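Local coordinates for putative cell surface hydrolase (Lactobacillus plantarum, PDB 3LP5), which is a putative cell-surface hydrolase of the alpha/beta-hydrolase clan whose substrate is not known, at residues 138-152 against 184-196. Residues are numbered along the deposited sequence; the frame is centred on the assembly and turned at random.
Sequences YNMESTSTTAKTSMF and PYNSVNYGKYIFQ
The Tyr190 ring lies between Asn139 and Tyr193: the Asn139 carboxamide stacks on one face, its plane 12° from the ring's and ND2 3.4 Å from Tyr190 CZ, while Tyr193 CE2 leans over the rim of the opposite face. An edge of Tyr190 points at the face of Phe152 in a T-shaped pair, CD2 over the centre of the Phe152 ring, and Tyr193 CB sits at the Phe152 edge. The Tyr138 ring carries Gly191 CA on one face, a CH-pi contact 3.7 Å from the centroid, with Val188 O at its edge; Ile194 CD1 comes within 3.5 Å of Tyr138 CD1. With CG anti to its carbonyl carbon (chi1 -67°), Tyr138 slants across helix 191-195 to the edge of the Phe195 ring, OH 3.4 Å from Phe195 CE2, and its hydroxyl bonds to Thr133 OG1. In this alpha/beta-hydrolase fold the contact joins the loop after strand 127-134 and the start of helix 150-157 to the two short helices between strands 167-172 and 201-206; Leu110 and Thr113 of helix 107-118, which starts within a probable nucleophile elbow (a GxSxG pattern), also pack on Tyr138. The Asn139 amide is fixed within its own loop: OD1 accepts from both Thr149 N and Thr149 OG1, and ND2 donates to Ala147 O. Ser187 OG donates to Met140 O at 2.6 Å in the type II' turn 139-142 and weakly accepts from Asn139 N. Asn186 ND2 gives Thr143 O a nearly straight bond of 2.9 Å, approaching from above the carbonyl plane, and a water links Thr145 O to Tyr193 OH.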
# COMPACT_ATOMS: atom_id res chain seq x y z
N TYR A 138 7.42 -2.94 8.95
CA TYR A 138 7.63 -4.39 8.82
C TYR A 138 8.11 -5.10 10.08
O TYR A 138 7.90 -6.30 10.19
CB TYR A 138 8.56 -4.68 7.64
CG TYR A 138 7.90 -4.31 6.30
CD1 TYR A 138 6.98 -5.18 5.71
CD2 TYR A 138 8.18 -3.10 5.66
CE1 TYR A 138 6.34 -4.84 4.50
CE2 TYR A 138 7.59 -2.77 4.38
CZ TYR A 138 6.63 -3.63 3.87
OH TYR A 138 6.02 -3.30 2.65
N ASN A 139 8.78 -4.37 10.98
CA ASN A 139 9.16 -4.86 12.25
C ASN A 139 8.44 -4.13 13.39
O ASN A 139 8.98 -3.98 14.48
CB ASN A 139 10.69 -4.78 12.46
CG ASN A 139 11.16 -5.78 13.48
OD1 ASN A 139 10.60 -6.89 13.58
ND2 ASN A 139 12.20 -5.44 14.22
N MET A 140 7.23 -3.67 13.12
CA MET A 140 6.36 -3.07 14.15
C MET A 140 7.05 -1.84 14.76
O MET A 140 7.60 -1.02 14.00
CB MET A 140 5.91 -4.12 15.19
CG MET A 140 4.90 -5.13 14.66
SD MET A 140 3.11 -4.71 14.21
CE MET A 140 3.25 -3.90 12.70
N GLU A 141 7.05 -1.73 16.08
CA GLU A 141 7.50 -0.50 16.74
C GLU A 141 9.00 -0.65 17.17
O GLU A 141 9.59 0.29 17.69
CB GLU A 141 6.64 -0.22 17.98
CG GLU A 141 7.11 -1.10 19.18
CD GLU A 141 6.30 -0.92 20.49
OE1 GLU A 141 6.94 -0.83 21.59
OE2 GLU A 141 5.02 -0.90 20.42
N SER A 142 9.61 -1.83 16.96
CA SER A 142 11.02 -2.01 17.26
C SER A 142 11.98 -1.02 16.57
O SER A 142 11.85 -0.76 15.37
CB SER A 142 11.47 -3.45 16.95
OG SER A 142 12.90 -3.58 17.16
N THR A 143 12.97 -0.54 17.31
CA THR A 143 14.07 0.24 16.74
C THR A 143 15.30 -0.65 16.49
O THR A 143 16.37 -0.15 16.15
CB THR A 143 14.47 1.42 17.62
OG1 THR A 143 14.80 0.94 18.92
CG2 THR A 143 13.29 2.41 17.77
N SER A 144 15.14 -1.97 16.61
CA SER A 144 16.28 -2.90 16.53
C SER A 144 16.75 -3.11 15.08
O SER A 144 15.96 -2.92 14.16
CB SER A 144 15.84 -4.25 17.11
OG SER A 144 16.93 -5.14 17.13
N THR A 145 18.00 -3.53 14.86
CA THR A 145 18.39 -3.97 13.51
C THR A 145 18.56 -5.50 13.50
O THR A 145 18.91 -6.09 12.47
CB THR A 145 19.67 -3.31 13.03
OG1 THR A 145 20.75 -3.69 13.91
CG2 THR A 145 19.50 -1.79 13.05
N THR A 146 18.36 -6.16 14.63
CA THR A 146 18.58 -7.60 14.65
C THR A 146 17.38 -8.35 15.25
O THR A 146 17.24 -9.51 14.99
CB THR A 146 19.82 -8.05 15.49
OG1 THR A 146 19.63 -7.60 16.82
CG2 THR A 146 21.17 -7.54 14.97
N ALA A 147 16.58 -7.74 16.11
CA ALA A 147 15.48 -8.49 16.76
C ALA A 147 14.27 -8.62 15.83
O ALA A 147 13.97 -7.75 15.05
CB ALA A 147 15.09 -7.86 18.16
N LYS A 148 13.62 -9.77 15.84
CA LYS A 148 12.52 -9.96 14.88
C LYS A 148 11.24 -9.99 15.68
O LYS A 148 11.07 -10.86 16.56
CB LYS A 148 12.65 -11.28 14.13
CG LYS A 148 13.86 -11.36 13.16
CD LYS A 148 14.06 -12.80 12.62
CE LYS A 148 14.90 -13.67 13.62
NZ LYS A 148 14.76 -15.16 13.37
N THR A 149 10.36 -9.03 15.43
CA THR A 149 9.05 -9.10 16.03
C THR A 149 8.25 -10.28 15.46
O THR A 149 8.56 -10.87 14.41
CB THR A 149 8.24 -7.79 15.83
OG1 THR A 149 8.08 -7.54 14.43
CG2 THR A 149 8.95 -6.61 16.50
N SER A 150 7.22 -10.64 16.21
CA SER A 150 6.30 -11.69 15.83
C SER A 150 5.66 -11.36 14.47
O SER A 150 5.53 -12.25 13.61
CB SER A 150 5.22 -11.83 16.92
OG SER A 150 4.54 -13.03 16.69
N MET A 151 5.26 -10.09 14.30
CA MET A 151 4.75 -9.58 13.01
C MET A 151 5.73 -9.87 11.89
O MET A 151 5.37 -10.49 10.91
CB MET A 151 4.41 -8.06 13.07
CG MET A 151 3.84 -7.44 11.74
SD MET A 151 2.06 -7.84 11.57
CE MET A 151 2.03 -9.40 10.71
N PHE A 152 6.98 -9.43 12.03
CA PHE A 152 7.91 -9.64 10.95
C PHE A 152 8.15 -11.16 10.73
O PHE A 152 8.30 -11.60 9.60
CB PHE A 152 9.26 -9.02 11.30
CG PHE A 152 10.33 -9.32 10.26
CD1 PHE A 152 10.30 -8.69 9.02
CD2 PHE A 152 11.30 -10.28 10.51
CE1 PHE A 152 11.27 -8.96 8.05
CE2 PHE A 152 12.26 -10.58 9.54
CZ PHE A 152 12.23 -9.90 8.29
N PRO A 184 9.74 3.72 13.27
CA PRO A 184 11.17 3.95 13.06
C PRO A 184 11.64 3.46 11.72
O PRO A 184 11.15 2.43 11.19
CB PRO A 184 11.84 3.17 14.17
CG PRO A 184 10.85 2.40 14.80
CD PRO A 184 9.48 2.75 14.34
N TYR A 185 12.59 4.19 11.18
CA TYR A 185 13.24 3.82 9.95
C TYR A 185 13.75 2.37 10.00
O TYR A 185 13.57 1.64 9.04
CB TYR A 185 14.37 4.79 9.61
CG TYR A 185 15.17 4.23 8.48
CD1 TYR A 185 14.63 4.21 7.19
CD2 TYR A 185 16.39 3.57 8.72
CE1 TYR A 185 15.34 3.66 6.11
CE2 TYR A 185 17.09 2.97 7.66
CZ TYR A 185 16.56 3.03 6.36
OH TYR A 185 17.21 2.47 5.30
N ASN A 186 14.33 1.93 11.13
CA ASN A 186 14.85 0.54 11.26
C ASN A 186 13.79 -0.52 11.06
O ASN A 186 14.07 -1.57 10.50
CB ASN A 186 15.58 0.31 12.59
CG ASN A 186 16.92 1.05 12.66
OD1 ASN A 186 17.42 1.53 11.66
ND2 ASN A 186 17.49 1.14 13.84
N SER A 187 12.55 -0.23 11.46
CA SER A 187 11.43 -1.16 11.23
C SER A 187 10.96 -1.17 9.74
O SER A 187 10.82 -2.20 9.15
CB SER A 187 10.27 -0.78 12.19
OG SER A 187 9.09 -1.51 11.88
N VAL A 188 10.74 -0.00 9.14
CA VAL A 188 10.36 0.08 7.70
C VAL A 188 11.40 -0.64 6.85
O VAL A 188 11.05 -1.30 5.90
CB VAL A 188 10.25 1.53 7.26
CG1 VAL A 188 9.80 1.64 5.76
CG2 VAL A 188 9.22 2.23 8.13
N ASN A 189 12.67 -0.53 7.24
CA ASN A 189 13.76 -1.11 6.48
C ASN A 189 13.75 -2.66 6.45
O ASN A 189 14.35 -3.24 5.57
CB ASN A 189 15.09 -0.62 7.04
CG ASN A 189 16.25 -0.87 6.09
OD1 ASN A 189 16.16 -0.56 4.89
ND2 ASN A 189 17.31 -1.45 6.59
N TYR A 190 13.04 -3.32 7.37
CA TYR A 190 12.93 -4.79 7.33
C TYR A 190 12.15 -5.29 6.08
O TYR A 190 12.20 -6.46 5.70
CB TYR A 190 12.27 -5.32 8.62
CG TYR A 190 13.20 -5.51 9.79
CD1 TYR A 190 13.92 -4.45 10.30
CD2 TYR A 190 13.25 -6.75 10.49
CE1 TYR A 190 14.77 -4.63 11.44
CE2 TYR A 190 14.05 -6.93 11.61
CZ TYR A 190 14.81 -5.87 12.08
OH TYR A 190 15.58 -6.05 13.22
N GLY A 191 11.46 -4.36 5.43
CA GLY A 191 10.79 -4.61 4.11
C GLY A 191 11.72 -5.33 3.13
O GLY A 191 11.28 -6.29 2.45
N LYS A 192 12.99 -4.92 3.05
CA LYS A 192 13.90 -5.50 2.06
C LYS A 192 14.15 -6.99 2.30
O LYS A 192 14.39 -7.74 1.34
CB LYS A 192 15.20 -4.74 2.03
CG LYS A 192 16.05 -5.08 3.23
CD LYS A 192 17.26 -4.12 3.53
CE LYS A 192 17.86 -3.49 2.32
NZ LYS A 192 19.30 -3.04 2.62
N TYR A 193 14.09 -7.47 3.55
CA TYR A 193 14.25 -8.91 3.82
C TYR A 193 13.09 -9.76 3.33
O TYR A 193 13.27 -10.94 3.01
CB TYR A 193 14.46 -9.20 5.34
CG TYR A 193 15.53 -8.34 5.95
CD1 TYR A 193 16.82 -8.32 5.42
CD2 TYR A 193 15.25 -7.51 7.03
CE1 TYR A 193 17.80 -7.51 5.94
CE2 TYR A 193 16.23 -6.72 7.59
CZ TYR A 193 17.50 -6.72 7.03
OH TYR A 193 18.49 -5.91 7.55
N ILE A 194 11.92 -9.18 3.27
CA ILE A 194 10.73 -9.83 2.74
C ILE A 194 10.81 -9.85 1.21
O ILE A 194 10.63 -10.88 0.57
CB ILE A 194 9.49 -9.12 3.23
CG1 ILE A 194 9.30 -9.41 4.73
CG2 ILE A 194 8.20 -9.71 2.56
CD1 ILE A 194 8.65 -8.26 5.50
N PHE A 195 11.14 -8.73 0.60
CA PHE A 195 10.93 -8.56 -0.84
C PHE A 195 12.13 -8.92 -1.72
O PHE A 195 11.89 -9.48 -2.78
CB PHE A 195 10.44 -7.16 -1.14
CG PHE A 195 9.05 -6.91 -0.61
CD1 PHE A 195 7.96 -7.60 -1.12
CD2 PHE A 195 8.83 -5.99 0.40
CE1 PHE A 195 6.66 -7.37 -0.63
CE2 PHE A 195 7.53 -5.76 0.88
CZ PHE A 195 6.46 -6.46 0.35
N GLN A 196 13.38 -8.66 -1.30
CA GLN A 196 14.48 -8.73 -2.25
C GLN A 196 14.63 -10.22 -2.63
O GLN A 196 14.58 -11.13 -1.78
CB GLN A 196 15.84 -8.22 -1.67
CG GLN A 196 15.91 -6.74 -1.32
CD GLN A 196 17.31 -6.27 -0.76
OE1 GLN A 196 17.92 -6.80 0.29
NE2 GLN A 196 17.82 -5.26 -1.44
O HOH W 1 18.20 -4.68 10.05